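Local coordinates for 182aa long hypothetical protein (Pyrococcus horikoshii, PDB 2GAN) that is of unknown function but belongs to the GNAT family and probably transfers an acetyl group from acetyl-CoA to an unidentified acceptor, at residues A83-R88 against L108-V113. Sequence-based numbering, arbitrary orientation.
Sequences ALVYKR and LIEFFV. With SO4 (sulfate ion), chain D.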
loop_
_atom_site.group_PDB
_atom_site.type_symbol
_atom_site.label_atom_id
_atom_site.label_comp_id
_atom_site.label_asym_id
_atom_site.label_seq_id
_atom_site.Cartn_x
_atom_site.Cartn_y
_atom_site.Cartn_z
ATOM N N ALA A 83 2.833 -20.060 -1.033
ATOM C CA ALA A 83 3.925 -20.951 -1.390
ATOM C C ALA A 83 5.090 -20.915 -0.419
ATOM O O ALA A 83 5.388 -19.878 0.174
ATOM C CB ALA A 83 4.430 -20.591 -2.793
ATOM N N LEU A 84 5.761 -22.053 -0.275
ATOM C CA LEU A 84 6.922 -22.152 0.604
ATOM C C LEU A 84 8.162 -22.549 -0.175
ATOM O O LEU A 84 8.108 -23.430 -1.040
ATOM C CB LEU A 84 6.683 -23.205 1.669
ATOM C CG LEU A 84 5.396 -22.958 2.446
ATOM C CD1 LEU A 84 5.217 -24.079 3.465
ATOM C CD2 LEU A 84 5.453 -21.590 3.114
ATOM N N VAL A 85 9.276 -21.897 0.135
ATOM C CA VAL A 85 10.545 -22.210 -0.498
ATOM C C VAL A 85 11.534 -22.452 0.624
ATOM O O VAL A 85 11.776 -21.565 1.443
ATOM C CB VAL A 85 11.067 -21.060 -1.403
ATOM C CG1 VAL A 85 12.446 -21.409 -1.936
ATOM C CG2 VAL A 85 10.110 -20.847 -2.579
ATOM N N TYR A 86 12.088 -23.660 0.673
ATOM C CA TYR A 86 13.036 -24.011 1.729
ATOM C C TYR A 86 14.108 -25.042 1.331
ATOM O O TYR A 86 15.029 -25.293 2.102
ATOM C CB TYR A 86 12.256 -24.506 2.954
ATOM C CG TYR A 86 11.411 -25.724 2.672
ATOM C CD1 TYR A 86 11.963 -27.008 2.717
ATOM C CD2 TYR A 86 10.068 -25.594 2.311
ATOM C CE1 TYR A 86 11.197 -28.133 2.405
ATOM C CE2 TYR A 86 9.292 -26.710 1.998
ATOM C CZ TYR A 86 9.862 -27.973 2.045
ATOM O OH TYR A 86 9.101 -29.071 1.737
ATOM N N LYS A 87 14.002 -25.626 0.136
ATOM C CA LYS A 87 14.989 -26.617 -0.310
ATOM C C LYS A 87 16.222 -25.981 -0.943
ATOM O O LYS A 87 16.195 -25.566 -2.104
ATOM C CB LYS A 87 14.391 -27.587 -1.324
ATOM C CG LYS A 87 13.247 -28.424 -0.811
ATOM C CD LYS A 87 12.794 -29.412 -1.874
ATOM C CE LYS A 87 11.431 -29.993 -1.538
ATOM N NZ LYS A 87 11.386 -30.621 -0.196
ATOM N N ARG A 88 17.304 -25.934 -0.172
ATOM C CA ARG A 88 18.574 -25.365 -0.609
ATOM C C ARG A 88 18.428 -23.962 -1.199
ATOM O O ARG A 88 18.631 -23.752 -2.396
ATOM C CB ARG A 88 19.251 -26.302 -1.619
ATOM C CG ARG A 88 20.482 -27.052 -1.065
ATOM C CD ARG A 88 20.128 -28.329 -0.296
ATOM N NE ARG A 88 19.235 -28.092 0.836
ATOM C CZ ARG A 88 19.551 -27.362 1.897
ATOM N NH1 ARG A 88 20.749 -26.794 1.980
ATOM N NH2 ARG A 88 18.663 -27.186 2.869
ATOM N N LEU A 108 11.260 -19.483 3.148
ATOM C CA LEU A 108 10.631 -18.402 2.393
ATOM C C LEU A 108 9.139 -18.588 2.135
ATOM O O LEU A 108 8.695 -19.661 1.734
ATOM C CB LEU A 108 11.340 -18.240 1.044
ATOM C CG LEU A 108 12.631 -17.438 0.915
ATOM C CD1 LEU A 108 13.433 -17.471 2.184
ATOM C CD2 LEU A 108 13.425 -17.973 -0.259
ATOM N N ILE A 109 8.372 -17.529 2.374
ATOM C CA ILE A 109 6.942 -17.537 2.115
ATOM C C ILE A 109 6.721 -16.519 1.008
ATOM O O ILE A 109 7.287 -15.432 1.047
ATOM C CB ILE A 109 6.130 -17.107 3.357
ATOM C CG1 ILE A 109 6.099 -18.261 4.372
ATOM C CG2 ILE A 109 4.714 -16.674 2.939
ATOM C CD1 ILE A 109 5.453 -17.916 5.703
ATOM N N GLU A 110 5.921 -16.879 0.014
ATOM C CA GLU A 110 5.635 -15.974 -1.089
ATOM C C GLU A 110 4.378 -16.441 -1.804
ATOM O O GLU A 110 3.724 -17.398 -1.366
ATOM C CB GLU A 110 6.834 -15.910 -2.058
ATOM C CG GLU A 110 7.296 -17.235 -2.654
ATOM C CD GLU A 110 8.689 -17.150 -3.311
ATOM O OE1 GLU A 110 9.014 -18.027 -4.133
ATOM O OE2 GLU A 110 9.466 -16.220 -3.003
ATOM N N PHE A 111 4.012 -15.751 -2.881
ATOM C CA PHE A 111 2.826 -16.131 -3.642
ATOM C C PHE A 111 1.623 -16.201 -2.698
ATOM O O PHE A 111 0.792 -17.105 -2.799
ATOM C CB PHE A 111 3.075 -17.495 -4.289
ATOM C CG PHE A 111 2.235 -17.761 -5.495
ATOM C CD1 PHE A 111 1.295 -18.782 -5.490
ATOM C CD2 PHE A 111 2.438 -17.042 -6.668
ATOM C CE1 PHE A 111 0.573 -19.094 -6.639
ATOM C CE2 PHE A 111 1.725 -17.342 -7.822
ATOM C CZ PHE A 111 0.795 -18.368 -7.812
ATOM N N PHE A 112 1.558 -15.237 -1.780
ATOM C CA PHE A 112 0.497 -15.143 -0.778
ATOM C C PHE A 112 -0.553 -14.147 -1.236
ATOM O O PHE A 112 -0.316 -12.949 -1.215
ATOM C CB PHE A 112 1.079 -14.651 0.551
ATOM C CG PHE A 112 0.054 -14.444 1.643
ATOM C CD1 PHE A 112 0.235 -13.438 2.593
ATOM C CD2 PHE A 112 -1.060 -15.264 1.751
ATOM C CE1 PHE A 112 -0.675 -13.250 3.637
ATOM C CE2 PHE A 112 -1.983 -15.085 2.795
ATOM C CZ PHE A 112 -1.785 -14.074 3.737
ATOM N N VAL A 113 -1.719 -14.635 -1.631
ATOM C CA VAL A 113 -2.752 -13.730 -2.077
ATOM C C VAL A 113 -4.126 -14.245 -1.725
ATOM O O VAL A 113 -4.282 -15.387 -1.300
ATOM C CB VAL A 113 -2.666 -13.509 -3.603
ATOM C CG1 VAL A 113 -3.554 -14.515 -4.325
ATOM C CG2 VAL A 113 -3.041 -12.085 -3.932
HETATM S S SO4 D . 5.548 -12.889 -4.709
HETATM O O1 SO4 D . 4.155 -12.436 -4.525
HETATM O O2 SO4 D . 6.385 -12.439 -3.573
HETATM O O3 SO4 D . 6.067 -12.311 -5.962
HETATM O O4 SO4 D . 5.585 -14.357 -4.775
#
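Ala83 CB lies 3.7 Å from Phe111 CB and approaches the Phe111 ring obliquely, while the ring itself leads away from strand 78-85 to meet the ring of Phe66, their planes about 55° apart. A second flat group at the contact is the Glu110 carboxylate: Glu110 OE1 lies 3.4 Å from Val85 CG2, with Arg61 in a long, weak ion pair and the Glu65 carboxylate close by. Glu110 CG sits between the backbone N and the carbonyl carbon (chi1 57°), and the chain runs extended from there. Val85 also packs against Leu108, CB to CB at 3.7 Å, the two side chains crossing obliquely. On the other face Leu84 and Ile109 lie side by side, CD2 3.6 Å from CG1. Reciprocal backbone bonds join Ala83 to Glu110 and Val85 to Leu108, flanking the non-hydrogen-bonded pair Leu84-Ile109. Beyond them the register slips by one residue and resumes at Val113, bonded to Thr81. With Phe111's left-handed backbone angles this marks a beta bulge, consistent with that of the acetyl-CoA-binding strand in GNAT enzymes; Thr81 OG1 adds a bond to Phe111 O. Phe111 N donates a hydrogen bond to sulfate O4 at 2.8 Å; Arg61 NH2 also binds this ion, probably from the crystallisation liquor. Helices 14-27 and 47-65 cover the Phe111 side, helix 123-137 covers Leu84 and Ile109, and strands 68-74 and 141-146 continue the sheet outward.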